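Local coordinates for transmembrane protease (Mus musculus, PDB 2E7V), which probably acts as a membrane-bound serine-type protease, here represented by its SEA domain, a small alpha/beta module of the extracellular stem, at residues A[9-14]-A[105-110]; A[16-21]-A[67-72]; A[39-44]-A[97-102]; A[43-48]-A[90-95]; A[54-59]-A[74-79]. All coordinates share one frame; numbering follows the deposited sequence.

The five contacts hold one SEA domain together at different depths. Interactions 1, 2 and 5 all reach the four-stranded sheet: partly buried interaction 5 pairs the hairpin strands 54-65 and 68-78, interaction 1, also partly buried, adds the last short strand beside 4-14, and interaction 2, near the surface, ties the chain after that strand to the start of strand 68-78. Interactions 3 and 4 share Asp43 and Glu44 of helix 28-46. Interaction 4 is buried, with only van der Waals and CH-pi contacts between its segments; interaction 3 is a surface salt bridge beside leucine packing. Backbone bonds run through the sheet contacts, with side chains packing on them; side chains make the helical contacts.

Interaction 1 of 5, residues A[9-14]-A[105-110]; sequences SSFQIL and LEIAPS
Ile107 lies over one face of the Phe11 ring, and this is the close-packed part of the contact. Its CD1 stands 3.8 Å from the ring centroid, displaced toward the rim, and its CG1 comes to 3.6 Å from Phe11 CD1. On the same face of the sheet Ile13 runs side by side with Ile107, and its CG2 meets Pro109 CG at 3.8 Å. Met40 and Ile41 of helix 28-46 cover Ile107 from above the sheet.

The backbones are held by three bonds: Gln12 N to Leu105 O (3.0 Å), Ile107 N to Gln12 O (3.0 Å) and Leu14 N to Ile107 O, the last more bent at 145°.

The solvent side belongs to exposed Leu105, whose CD2 touches Phe11 CE1 at 4.0 Å, and to partly exposed Leu14. Leu14 CD1 rests on the carboxylate of Glu106, 3.6 Å from OE2; OE1 is hydrogen-bonded to Ser102 OG and OE2 to Ser101 N. Beyond Ile107 the direct backbone bonds stop, and a water bridges Leu14 O and Ser110 N. A short parallel strand thus closes the edge of the mixed sheet, as expected of the ferredoxin-like alpha/beta sandwich of SEA domains.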
# COMPACT_ATOMS: atom_id res chain seq x y z
N SER A 9 -7.95 1.78 0.37
CA SER A 9 -7.55 2.57 -0.78
C SER A 9 -7.06 1.64 -1.87
O SER A 9 -6.75 0.47 -1.62
CB SER A 9 -6.42 3.53 -0.40
OG SER A 9 -6.69 4.15 0.85
N SER A 10 -7.02 2.16 -3.09
CA SER A 10 -6.52 1.40 -4.23
C SER A 10 -5.18 2.04 -4.55
O SER A 10 -5.10 3.23 -4.90
CB SER A 10 -7.46 1.52 -5.43
OG SER A 10 -8.69 0.87 -5.16
N PHE A 11 -4.11 1.27 -4.37
CA PHE A 11 -2.76 1.76 -4.61
C PHE A 11 -2.20 1.28 -5.92
O PHE A 11 -2.26 0.09 -6.24
CB PHE A 11 -1.81 1.25 -3.53
CG PHE A 11 -2.07 1.79 -2.16
CD1 PHE A 11 -1.47 2.98 -1.75
CD2 PHE A 11 -2.85 1.08 -1.26
CE1 PHE A 11 -1.65 3.46 -0.44
CE2 PHE A 11 -3.04 1.54 0.03
CZ PHE A 11 -2.43 2.74 0.44
N GLN A 12 -1.63 2.20 -6.68
CA GLN A 12 -0.99 1.81 -7.93
C GLN A 12 0.28 1.05 -7.50
O GLN A 12 1.07 1.56 -6.70
CB GLN A 12 -0.60 3.05 -8.74
CG GLN A 12 -1.77 3.76 -9.42
CD GLN A 12 -2.07 5.12 -8.83
OE1 GLN A 12 -2.90 5.27 -7.93
NE2 GLN A 12 -1.38 6.14 -9.34
N ILE A 13 0.47 -0.16 -8.00
CA ILE A 13 1.65 -0.94 -7.63
C ILE A 13 2.68 -0.75 -8.73
O ILE A 13 2.65 -1.42 -9.76
CB ILE A 13 1.29 -2.44 -7.45
CG1 ILE A 13 0.16 -2.58 -6.41
CG2 ILE A 13 2.51 -3.23 -6.99
CD1 ILE A 13 0.45 -1.89 -5.05
N LEU A 14 3.59 0.19 -8.50
CA LEU A 14 4.61 0.55 -9.47
C LEU A 14 5.62 -0.53 -9.83
O LEU A 14 6.00 -1.36 -9.00
CB LEU A 14 5.36 1.80 -8.98
CG LEU A 14 4.54 2.99 -8.46
CD1 LEU A 14 5.47 4.12 -8.06
CD2 LEU A 14 3.58 3.47 -9.55
N LEU A 105 -1.72 7.73 -4.93
CA LEU A 105 -1.76 6.71 -3.89
C LEU A 105 -1.03 5.57 -4.59
O LEU A 105 -1.59 4.89 -5.46
CB LEU A 105 -3.20 6.32 -3.56
CG LEU A 105 -3.90 7.28 -2.61
CD1 LEU A 105 -5.41 7.19 -2.78
CD2 LEU A 105 -3.49 6.94 -1.19
N GLU A 106 0.23 5.37 -4.21
CA GLU A 106 1.06 4.34 -4.81
C GLU A 106 1.99 3.67 -3.82
O GLU A 106 2.21 4.16 -2.71
CB GLU A 106 1.89 4.95 -5.95
CG GLU A 106 2.80 6.10 -5.48
CD GLU A 106 3.49 6.83 -6.62
OE1 GLU A 106 2.86 7.02 -7.67
OE2 GLU A 106 4.67 7.25 -6.47
N ILE A 107 2.53 2.54 -4.25
CA ILE A 107 3.46 1.74 -3.46
C ILE A 107 4.40 1.09 -4.47
O ILE A 107 3.94 0.48 -5.44
CB ILE A 107 2.74 0.61 -2.69
CG1 ILE A 107 1.69 1.21 -1.74
CG2 ILE A 107 3.76 -0.24 -1.92
CD1 ILE A 107 0.96 0.19 -0.90
N ALA A 108 5.71 1.21 -4.25
CA ALA A 108 6.69 0.60 -5.16
C ALA A 108 7.44 -0.54 -4.46
O ALA A 108 8.33 -0.29 -3.65
CB ALA A 108 7.67 1.65 -5.67
N PRO A 109 7.09 -1.80 -4.75
CA PRO A 109 7.78 -2.93 -4.13
C PRO A 109 9.27 -2.78 -4.40
O PRO A 109 10.10 -3.10 -3.56
CB PRO A 109 7.17 -4.15 -4.83
CG PRO A 109 5.79 -3.70 -5.13
CD PRO A 109 5.99 -2.27 -5.62
N SER A 110 9.59 -2.29 -5.60
CA SER A 110 10.96 -2.00 -6.00
C SER A 110 11.00 -0.67 -6.75
O SER A 110 10.13 -0.40 -7.59
CB SER A 110 11.53 -3.10 -6.89
OG SER A 110 12.94 -2.92 -7.02
O HOH W 1 8.06 -3.15 -7.98

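Interaction 2 of 5, residues A[16-21]-A[67-72]; sequences VEYTEA and TGVVAD
Val69, Tyr18 and Thr67 have the most surface buried here. One methyl of Val69 does most of the work: CG2 lies against the 16-18 backbone, 3.5 Å from Val16 O and 3.7 Å from Tyr18 CA. With CG1 anti to the backbone N (chi1 -176°), CG2 is left beside that N, and it is this branch that meets Val16 and Tyr18. The same methyl touches Val16 CG1 more distantly, at 4.2 Å.

Tyr18 crosses Val69 at about a right angle. Its CB sits 3.8 Å from Val69 CG2, which also lies at the edge of the phenol ring, near the ring plane and close to CD1. CB has Gly68 O close by as well, at 3.6 Å. The ring then runs on past the strand, touching Lys64, and its hydroxyl is hydrogen-bonded to Asn23 OD1.

Thr67 contributes its backbone instead of its side chain. Its carbonyl O receives Tyr18 N at 3.0 Å in a nearly straight bond (172°), the donor tilted 20° from the carbonyl plane. A second link is indirect: a water gives a hydrogen to Val16 O and accepts one from Val69 N, bridging the two backbones where they do not bond directly.

Val69 also bonds through its backbone to Ile13 of strand 4-14. The contact lies near the surface because it sits at the N-terminal end of an inner strand. One direct bond and one water bridge join the chain just past strand 4-14 to the beginning of strand 68-78, the second strand of the antiparallel hairpin in this SEA domain.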
# COMPACT_ATOMS: atom_id res chain seq x y z
N VAL A 16 5.48 -3.27 -11.67
CA VAL A 16 5.08 -4.68 -11.71
C VAL A 16 4.08 -4.89 -12.83
O VAL A 16 3.02 -4.24 -12.87
CB VAL A 16 4.43 -5.15 -10.39
CG1 VAL A 16 4.10 -6.63 -10.48
CG2 VAL A 16 5.34 -4.88 -9.22
N GLU A 17 4.41 -5.76 -13.77
CA GLU A 17 3.50 -6.04 -14.87
C GLU A 17 2.46 -7.02 -14.37
O GLU A 17 2.78 -7.94 -13.62
CB GLU A 17 4.25 -6.64 -16.06
CG GLU A 17 3.35 -7.03 -17.23
CD GLU A 17 4.12 -7.60 -18.41
OE1 GLU A 17 3.48 -8.13 -19.34
OE2 GLU A 17 5.37 -7.53 -18.41
N TYR A 18 1.22 -6.83 -14.78
CA TYR A 18 0.16 -7.75 -14.38
C TYR A 18 0.28 -8.99 -15.27
O TYR A 18 0.26 -8.88 -16.49
CB TYR A 18 -1.21 -7.10 -14.58
CG TYR A 18 -2.35 -7.91 -14.02
CD1 TYR A 18 -2.77 -7.74 -12.69
CD2 TYR A 18 -2.98 -8.88 -14.78
CE1 TYR A 18 -3.80 -8.53 -12.15
CE2 TYR A 18 -4.00 -9.67 -14.25
CZ TYR A 18 -4.40 -9.49 -12.94
OH TYR A 18 -5.41 -10.28 -12.44
N THR A 19 0.42 -10.16 -14.65
CA THR A 19 0.54 -11.42 -15.38
C THR A 19 -0.60 -12.34 -14.94
O THR A 19 -1.24 -12.06 -13.93
CB THR A 19 1.88 -12.09 -15.07
OG1 THR A 19 2.00 -12.28 -13.65
CG2 THR A 19 3.03 -11.22 -15.56
N GLU A 20 -0.86 -13.42 -15.67
CA GLU A 20 -1.95 -14.33 -15.31
C GLU A 20 -1.92 -14.83 -13.88
O GLU A 20 -2.97 -14.95 -13.23
CB GLU A 20 -2.00 -15.52 -16.27
CG GLU A 20 -2.59 -15.17 -17.60
CD GLU A 20 -3.99 -14.62 -17.46
OE1 GLU A 20 -4.93 -15.42 -17.30
OE2 GLU A 20 -4.14 -13.38 -17.49
N ALA A 21 -0.73 -15.14 -13.39
CA ALA A 21 -0.60 -15.62 -12.03
C ALA A 21 -1.30 -14.69 -11.05
O ALA A 21 -1.75 -15.13 -10.00
CB ALA A 21 0.88 -15.74 -11.65
N THR A 67 -1.89 -2.33 -18.11
CA THR A 67 -1.05 -3.52 -18.07
C THR A 67 -0.39 -3.57 -16.71
O THR A 67 0.33 -4.52 -16.39
CB THR A 67 0.05 -3.48 -19.15
OG1 THR A 67 0.86 -2.31 -18.97
CG2 THR A 67 -0.57 -3.48 -20.53
N GLY A 68 -0.64 -2.54 -15.91
CA GLY A 68 -0.09 -2.45 -14.57
C GLY A 68 -0.98 -3.08 -13.52
O GLY A 68 -2.04 -3.63 -13.83
N VAL A 69 -0.56 -3.00 -12.26
CA VAL A 69 -1.31 -3.58 -11.16
C VAL A 69 -1.78 -2.55 -10.13
O VAL A 69 -1.09 -1.57 -9.84
CB VAL A 69 -0.43 -4.63 -10.41
CG1 VAL A 69 -1.26 -5.32 -9.32
CG2 VAL A 69 0.14 -5.63 -11.40
N VAL A 70 -2.97 -2.78 -9.58
CA VAL A 70 -3.52 -1.93 -8.53
C VAL A 70 -3.94 -2.86 -7.41
O VAL A 70 -4.54 -3.90 -7.65
CB VAL A 70 -4.76 -1.14 -8.98
CG1 VAL A 70 -5.45 -0.54 -7.76
CG2 VAL A 70 -4.36 -0.03 -9.92
N ALA A 71 -3.60 -2.48 -6.18
CA ALA A 71 -3.93 -3.31 -5.03
C ALA A 71 -4.98 -2.63 -4.15
O ALA A 71 -4.81 -1.47 -3.76
CB ALA A 71 -2.68 -3.60 -4.22
N ASP A 72 -6.07 -3.33 -3.87
CA ASP A 72 -7.08 -2.78 -2.99
C ASP A 72 -6.65 -3.26 -1.61
O ASP A 72 -6.55 -4.46 -1.35
CB ASP A 72 -8.48 -3.28 -3.34
CG ASP A 72 -8.90 -2.87 -4.74
OD1 ASP A 72 -8.54 -1.75 -5.18
OD2 ASP A 72 -9.60 -3.66 -5.40
O HOH W 2 2.01 -1.82 -12.47

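Interaction 3 of 5, residues A[39-44]-A[97-102]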
# COMPACT_ATOMS: atom_id res chain seq x y z
N ALA A 39 3.76 -5.84 4.16
CA ALA A 39 4.92 -5.59 5.01
C ALA A 39 5.34 -4.13 4.92
O ALA A 39 5.71 -3.53 5.93
CB ALA A 39 6.07 -6.48 4.57
N MET A 40 5.29 -3.58 3.72
CA MET A 40 5.67 -2.19 3.49
C MET A 40 4.76 -1.24 4.25
O MET A 40 5.22 -0.34 4.94
CB MET A 40 5.64 -1.87 1.99
CG MET A 40 6.78 -2.55 1.20
SD MET A 40 6.80 -2.15 -0.56
CE MET A 40 7.20 -0.41 -0.46
N ILE A 41 3.46 -1.44 4.11
CA ILE A 41 2.48 -0.60 4.79
C ILE A 41 2.64 -0.74 6.30
O ILE A 41 2.63 0.26 7.03
CB ILE A 41 1.04 -0.96 4.35
CG1 ILE A 41 0.82 -0.52 2.90
CG2 ILE A 41 0.02 -0.28 5.26
CD1 ILE A 41 -0.46 -1.06 2.27
N THR A 42 2.81 -1.97 6.76
CA THR A 42 2.97 -2.23 8.20
C THR A 42 4.21 -1.51 8.74
O THR A 42 4.14 -0.85 9.78
CB THR A 42 3.09 -3.75 8.49
OG1 THR A 42 1.89 -4.41 8.05
CG2 THR A 42 3.28 -4.00 9.99
N ASP A 43 5.33 -1.62 8.03
CA ASP A 43 6.57 -0.96 8.45
C ASP A 43 6.40 0.57 8.54
O ASP A 43 6.89 1.20 9.47
CB ASP A 43 7.71 -1.27 7.49
CG ASP A 43 8.24 -2.69 7.63
OD1 ASP A 43 8.90 -3.16 6.68
OD2 ASP A 43 8.00 -3.33 8.68
N GLU A 44 5.72 1.16 7.56
CA GLU A 44 5.52 2.61 7.58
C GLU A 44 4.74 3.08 8.80
O GLU A 44 5.13 4.03 9.48
CB GLU A 44 4.80 3.08 6.32
CG GLU A 44 5.61 2.97 5.04
CD GLU A 44 6.97 3.63 5.15
OE1 GLU A 44 7.06 4.73 5.75
OE2 GLU A 44 7.95 3.06 4.62
N ARG A 97 1.65 9.39 2.33
CA ARG A 97 2.39 10.32 1.51
C ARG A 97 3.86 9.93 1.44
O ARG A 97 4.54 10.24 0.46
CB ARG A 97 2.24 11.74 2.09
CG ARG A 97 2.90 12.83 1.28
CD ARG A 97 2.14 14.16 1.41
NE ARG A 97 2.05 14.67 2.78
CZ ARG A 97 1.20 14.22 3.71
NH1 ARG A 97 0.36 13.23 3.42
NH2 ARG A 97 1.18 14.76 4.92
N ARG A 98 4.35 9.23 2.46
CA ARG A 98 5.75 8.81 2.48
C ARG A 98 6.01 7.71 1.43
O ARG A 98 7.15 7.53 0.98
CB ARG A 98 6.13 8.30 3.87
CG ARG A 98 5.73 9.25 4.99
CD ARG A 98 6.43 8.97 6.32
NE ARG A 98 6.41 7.56 6.71
CZ ARG A 98 6.64 7.13 7.94
NH1 ARG A 98 6.92 8.00 8.91
NH2 ARG A 98 6.63 5.83 8.21
N LEU A 99 4.96 7.00 1.06
CA LEU A 99 5.07 5.92 0.07
C LEU A 99 4.97 6.43 -1.36
O LEU A 99 5.33 5.72 -2.30
CB LEU A 99 3.96 4.88 0.30
CG LEU A 99 4.16 3.97 1.50
CD1 LEU A 99 2.86 3.25 1.85
CD2 LEU A 99 5.29 2.97 1.18
N SER A 100 4.47 7.65 -1.52
CA SER A 100 4.28 8.24 -2.85
C SER A 100 5.38 9.22 -3.27
O SER A 100 5.94 9.93 -2.44
CB SER A 100 2.93 8.97 -2.93
OG SER A 100 2.72 9.52 -4.22
N SER A 101 5.66 9.24 -4.57
CA SER A 101 6.66 10.12 -5.15
C SER A 101 6.05 10.96 -6.27
O SER A 101 6.70 11.86 -6.80
CB SER A 101 7.84 9.31 -5.68
OG SER A 101 8.56 8.70 -4.61
N SER A 102 4.79 10.68 -6.62
CA SER A 102 4.12 11.43 -7.69
C SER A 102 2.86 12.14 -7.18
O SER A 102 2.25 12.93 -7.91
CB SER A 102 3.73 10.49 -8.83
OG SER A 102 2.68 9.62 -8.44
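Glu44, on helix 28-46 of the SEA-domain alpha/beta sandwich, meets Arg98 in the turn that leaves helix 85-96. The two side chains form a salt bridge concentrated on a single oxygen. Arg98 NH2 donates to Glu44 OE1 at 2.7 Å, while NE of the same arginine adds a weak bond to that oxygen at 3.1 Å. The carboxylate and guanidinium planes are 89° apart, so this is not a flat two-oxygen pairing: NH2 reaches OE1 from the anti side, 33° out of the carboxylate plane. The Glu44 chain is folded at chi2 (-52°), which turns CD away from an extended course.

Arg98 NH1 has its own acceptor, the backbone O of Gly47, so the guanidinium spans the side chain of Glu44 and the end of its helix. NH2 also lies close to Glu44 O, but at an angle too poor for a hydrogen bond.

Next to the salt bridge, Leu99 supplies the apolar part. Its two methyls divide between neighbours on the helix: CD1 approaches Ile41 CG1 at 4.4 Å, and CD2 approaches Met40 CE at 4.2 Å. The same CD2 lies 3.9 Å from Glu44 CG, against the aliphatic part of the acid.

Interaction 4 of 5, residues A[43-48]-A[90-95]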
# COMPACT_ATOMS: atom_id res chain seq x y z
N ASP A 43 5.33 -1.62 8.03
CA ASP A 43 6.57 -0.96 8.45
C ASP A 43 6.40 0.57 8.54
O ASP A 43 6.89 1.20 9.47
CB ASP A 43 7.71 -1.27 7.49
CG ASP A 43 8.24 -2.69 7.63
OD1 ASP A 43 8.90 -3.16 6.68
OD2 ASP A 43 8.00 -3.33 8.68
N GLU A 44 5.72 1.16 7.56
CA GLU A 44 5.52 2.61 7.58
C GLU A 44 4.74 3.08 8.80
O GLU A 44 5.13 4.03 9.48
CB GLU A 44 4.80 3.08 6.32
CG GLU A 44 5.61 2.97 5.04
CD GLU A 44 6.97 3.63 5.15
OE1 GLU A 44 7.06 4.73 5.75
OE2 GLU A 44 7.95 3.06 4.62
N PHE A 45 3.63 2.41 9.10
CA PHE A 45 2.84 2.84 10.25
C PHE A 45 3.56 2.55 11.56
O PHE A 45 3.42 3.32 12.52
CB PHE A 45 1.46 2.19 10.24
CG PHE A 45 0.55 2.74 9.18
CD1 PHE A 45 0.35 2.06 7.99
CD2 PHE A 45 -0.09 3.96 9.38
CE1 PHE A 45 -0.48 2.58 7.00
CE2 PHE A 45 -0.93 4.49 8.40
CZ PHE A 45 -1.12 3.80 7.20
N ARG A 46 4.31 1.46 11.60
CA ARG A 46 5.07 1.11 12.80
C ARG A 46 6.07 2.22 13.08
O ARG A 46 6.43 2.48 14.23
CB ARG A 46 5.81 -0.22 12.61
CG ARG A 46 4.92 -1.46 12.67
CD ARG A 46 4.18 -1.56 14.00
NE ARG A 46 3.21 -2.65 13.99
CZ ARG A 46 2.07 -2.64 14.68
NH1 ARG A 46 1.75 -1.59 15.43
NH2 ARG A 46 1.24 -3.68 14.61
N GLY A 47 6.52 2.88 12.02
CA GLY A 47 7.46 3.98 12.16
C GLY A 47 6.79 5.33 11.97
O GLY A 47 7.35 6.21 11.31
N SER A 48 5.60 5.50 12.53
CA SER A 48 4.86 6.76 12.39
C SER A 48 4.17 7.16 13.70
O SER A 48 4.28 6.47 14.71
CB SER A 48 3.80 6.61 11.30
OG SER A 48 2.70 5.86 11.78
N THR A 90 -6.79 12.10 8.12
CA THR A 90 -5.73 13.07 7.88
C THR A 90 -4.39 12.60 8.42
O THR A 90 -3.34 12.89 7.84
CB THR A 90 -6.07 14.45 8.52
OG1 THR A 90 -6.35 14.29 9.91
CG2 THR A 90 -7.30 15.05 7.83
N ARG A 91 -4.41 11.87 9.53
CA ARG A 91 -3.18 11.34 10.11
C ARG A 91 -2.66 10.23 9.20
O ARG A 91 -1.45 10.10 8.97
CB ARG A 91 -3.44 10.76 11.51
CG ARG A 91 -4.03 11.73 12.53
CD ARG A 91 -4.40 11.00 13.83
NE ARG A 91 -3.22 10.40 14.48
CZ ARG A 91 -3.27 9.56 15.51
NH1 ARG A 91 -4.44 9.19 16.02
NH2 ARG A 91 -2.15 9.09 16.03
N ILE A 92 -3.58 9.43 8.68
CA ILE A 92 -3.20 8.32 7.81
C ILE A 92 -2.59 8.84 6.52
O ILE A 92 -1.57 8.34 6.06
CB ILE A 92 -4.43 7.43 7.48
CG1 ILE A 92 -4.89 6.69 8.75
CG2 ILE A 92 -4.07 6.42 6.38
CD1 ILE A 92 -6.19 5.89 8.59
N GLN A 93 -3.21 9.88 5.96
CA GLN A 93 -2.71 10.47 4.72
C GLN A 93 -1.27 10.96 4.83
O GLN A 93 -0.49 10.87 3.87
CB GLN A 93 -3.63 11.61 4.30
CG GLN A 93 -4.98 11.16 3.77
CD GLN A 93 -5.95 12.31 3.59
OE1 GLN A 93 -6.07 13.17 4.46
NE2 GLN A 93 -6.64 12.34 2.45
N SER A 94 -0.90 11.45 6.01
CA SER A 94 0.46 11.94 6.19
C SER A 94 1.47 10.81 6.19
O SER A 94 2.64 11.03 5.89
CB SER A 94 0.56 12.77 7.48
OG SER A 94 -0.01 14.06 7.29
N VAL A 95 1.02 9.59 6.48
CA VAL A 95 1.91 8.44 6.45
C VAL A 95 1.99 7.89 5.03
O VAL A 95 3.08 7.62 4.52
CB VAL A 95 1.45 7.32 7.42
CG1 VAL A 95 2.39 6.13 7.34
CG2 VAL A 95 1.40 7.86 8.85
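Phe45 reaches from the last turn of helix 28-46 toward Val95 and Ile92 on helix 85-96. Its CB packs away from this pair, against the ring of Phe54 in the sheet. Along the rim, CD2 has Val95 CG1 at 3.9 Å, and CE2 has Val95 CB at 3.8 Å. Val95 CG1 thus lies over one face of the ring, displaced toward the rim, in a CH-pi contact 4.0 Å from the centroid and 19° off the normal. At the tip, CZ meets Ile92 CG2 at 4.0 Å; that methyl comes to the edge of the ring, near its plane.

This is where the two helices of the SEA domain converge over one side of its sheet: Phe45 also stacks with Phe54 and stands edge-to-face with Phe77, so a single ring joins both helices to the hairpin strands.

Val95 divides its methyls. While CG1 covers the phenyl ring and also touches Glu44 CB, CG2 turns to Ser48 CB at 3.7 Å. Ser48 follows the helix end and folds back on it: OG donates to Phe45 O at 2.7 Å, with the oxygen of the side chain placed between the backbone N and carbonyl carbon (chi1 76°). Ser48 OG is also hydrogen-bonded to Leu50 N.

Interaction 5 of 5, residues A[54-59]-A[74-79]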
# COMPACT_ATOMS: atom_id res chain seq x y z
N PHE A 54 -2.33 1.70 14.73
CA PHE A 54 -2.39 0.76 13.62
C PHE A 54 -2.42 -0.69 14.12
O PHE A 54 -1.58 -1.09 14.92
CB PHE A 54 -1.18 0.97 12.69
CG PHE A 54 -1.06 -0.04 11.57
CD1 PHE A 54 -0.26 -1.17 11.73
CD2 PHE A 54 -1.74 0.14 10.37
CE1 PHE A 54 -0.15 -2.12 10.70
CE2 PHE A 54 -1.63 -0.80 9.34
CZ PHE A 54 -0.83 -1.94 9.51
N ILE A 55 -3.40 -1.47 13.66
CA ILE A 55 -3.51 -2.86 14.07
C ILE A 55 -2.93 -3.80 13.03
O ILE A 55 -2.01 -4.56 13.32
CB ILE A 55 -4.97 -3.27 14.35
CG1 ILE A 55 -5.51 -2.46 15.53
CG2 ILE A 55 -5.04 -4.78 14.71
CD1 ILE A 55 -6.94 -2.76 15.88
N ARG A 56 -3.46 -3.75 11.81
CA ARG A 56 -2.96 -4.59 10.73
C ARG A 56 -3.56 -4.21 9.39
O ARG A 56 -4.57 -3.49 9.31
CB ARG A 56 -3.25 -6.06 11.02
CG ARG A 56 -4.73 -6.37 11.09
CD ARG A 56 -5.02 -7.83 11.35
NE ARG A 56 -6.32 -7.95 12.01
CZ ARG A 56 -6.49 -7.88 13.32
NH1 ARG A 56 -5.45 -7.72 14.12
NH2 ARG A 56 -7.71 -7.95 13.83
N THR A 57 -2.93 -4.70 8.32
CA THR A 57 -3.39 -4.41 6.97
C THR A 57 -3.41 -5.66 6.11
O THR A 57 -2.78 -6.68 6.43
CB THR A 57 -2.47 -3.37 6.31
OG1 THR A 57 -3.03 -2.96 5.06
CG2 THR A 57 -1.09 -3.97 6.06
N HIS A 58 -4.14 -5.59 5.01
CA HIS A 58 -4.20 -6.72 4.11
C HIS A 58 -4.74 -6.34 2.75
O HIS A 58 -5.66 -5.52 2.62
CB HIS A 58 -5.04 -7.85 4.72
CG HIS A 58 -6.51 -7.62 4.69
ND1 HIS A 58 -7.35 -8.27 3.81
CD2 HIS A 58 -7.31 -6.85 5.47
CE1 HIS A 58 -8.60 -7.92 4.05
NE2 HIS A 58 -8.61 -7.06 5.05
N VAL A 59 -4.11 -6.92 1.74
CA VAL A 59 -4.49 -6.71 0.35
C VAL A 59 -5.75 -7.55 0.14
O VAL A 59 -5.74 -8.77 0.33
CB VAL A 59 -3.34 -7.19 -0.58
CG1 VAL A 59 -3.81 -7.25 -2.03
CG2 VAL A 59 -2.14 -6.27 -0.44
N VAL A 74 -6.95 -2.88 2.75
CA VAL A 74 -7.74 -2.49 3.92
C VAL A 74 -6.76 -2.26 5.07
O VAL A 74 -5.82 -3.03 5.24
CB VAL A 74 -8.75 -3.60 4.34
CG1 VAL A 74 -9.29 -3.30 5.74
CG2 VAL A 74 -9.91 -3.67 3.36
N MET A 75 -6.98 -1.20 5.84
CA MET A 75 -6.14 -0.89 6.99
C MET A 75 -7.03 -0.72 8.21
O MET A 75 -8.02 0.03 8.16
CB MET A 75 -5.32 0.40 6.74
CG MET A 75 -4.27 0.30 5.61
SD MET A 75 -3.80 1.94 4.93
CE MET A 75 -5.25 2.23 3.93
N LYS A 76 -6.68 -1.41 9.30
CA LYS A 76 -7.43 -1.34 10.56
C LYS A 76 -6.69 -0.59 11.66
O LYS A 76 -5.50 -0.86 11.92
CB LYS A 76 -7.75 -2.75 11.08
CG LYS A 76 -8.52 -2.73 12.41
CD LYS A 76 -8.96 -4.12 12.86
CE LYS A 76 -9.90 -4.01 14.05
NZ LYS A 76 -10.43 -5.32 14.49
N PHE A 77 -7.40 0.33 12.32
CA PHE A 77 -6.84 1.13 13.41
C PHE A 77 -7.72 1.12 14.65
O PHE A 77 -8.94 0.94 14.57
CB PHE A 77 -6.65 2.60 12.99
CG PHE A 77 -5.77 2.79 11.80
CD1 PHE A 77 -6.28 2.62 10.51
CD2 PHE A 77 -4.41 3.08 11.97
CE1 PHE A 77 -5.44 2.74 9.40
CE2 PHE A 77 -3.57 3.20 10.86
CZ PHE A 77 -4.09 3.03 9.57
N ARG A 78 -7.10 1.31 15.81
CA ARG A 78 -7.80 1.37 17.08
C ARG A 78 -7.67 2.83 17.51
O ARG A 78 -6.63 3.46 17.27
CB ARG A 78 -7.10 0.48 18.13
CG ARG A 78 -5.77 1.06 18.63
CD ARG A 78 -5.21 0.36 19.88
NE ARG A 78 -4.37 -0.79 19.58
CZ ARG A 78 -4.81 -1.98 19.19
NH1 ARG A 78 -6.12 -2.19 19.05
NH2 ARG A 78 -3.96 -2.97 18.95
N SER A 79 -8.71 3.39 18.13
CA SER A 79 -8.63 4.78 18.58
C SER A 79 -9.97 5.25 19.13
O SER A 79 -10.52 4.64 20.05
CB SER A 79 -8.18 5.69 17.44
OG SER A 79 -7.60 6.89 17.94
O HOH W 3 -7.93 -6.73 16.38
O HOH W 4 -10.63 -7.45 12.38
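A classic beta bulge interrupts the antiparallel hairpin of strands 54-65 and 68-78: Ile55 and Arg56 both face Lys76. Ile55 N donates to Lys76 O at 2.8 Å, and Lys76 N returns a bond to Arg56 O. Beyond the bulge, His58 and Val74 form a hydrogen-bonded pair through both backbones. Val74 O is gripped twice: His58 N donates in the carbonyl plane, and the hydroxyl of Thr57, OG1 at 2.8 Å from Val74 O, donates from 38° out of that plane. OG1 is anti to its own backbone N (chi1 -172°).

On the face shared by Phe54, Thr57, Met75 and Phe77, the edge of Phe54 is directed at the face of Phe77 in an offset edge-to-face pair. Their planes are 70° apart, and Phe54 CD2 comes to 3.6 Å from Phe77 CE2. This is the side of the SEA-domain sheet that the helices cover; Thr57 touches Thr42 there.

The other face is mixed. His58 and Val74 lie side by side, NE2 3.5 Å from Val74 CB. Arg56 and Lys76 likewise point the same way, with NH2 of the arginine 3.8 Å from NZ of the lysine. Two waters accept from both groups, one of them only weakly from NZ, and probably ease the repulsion between the like charges. Lys76 CD lies over one face of the Arg56 guanidinium. At the bulge itself Ile55 crosses Arg78 at about a right angle: its CG1 sits over a face of that guanidinium, near the rim, while its CD1 reaches Lys76 CE at 3.7 Å.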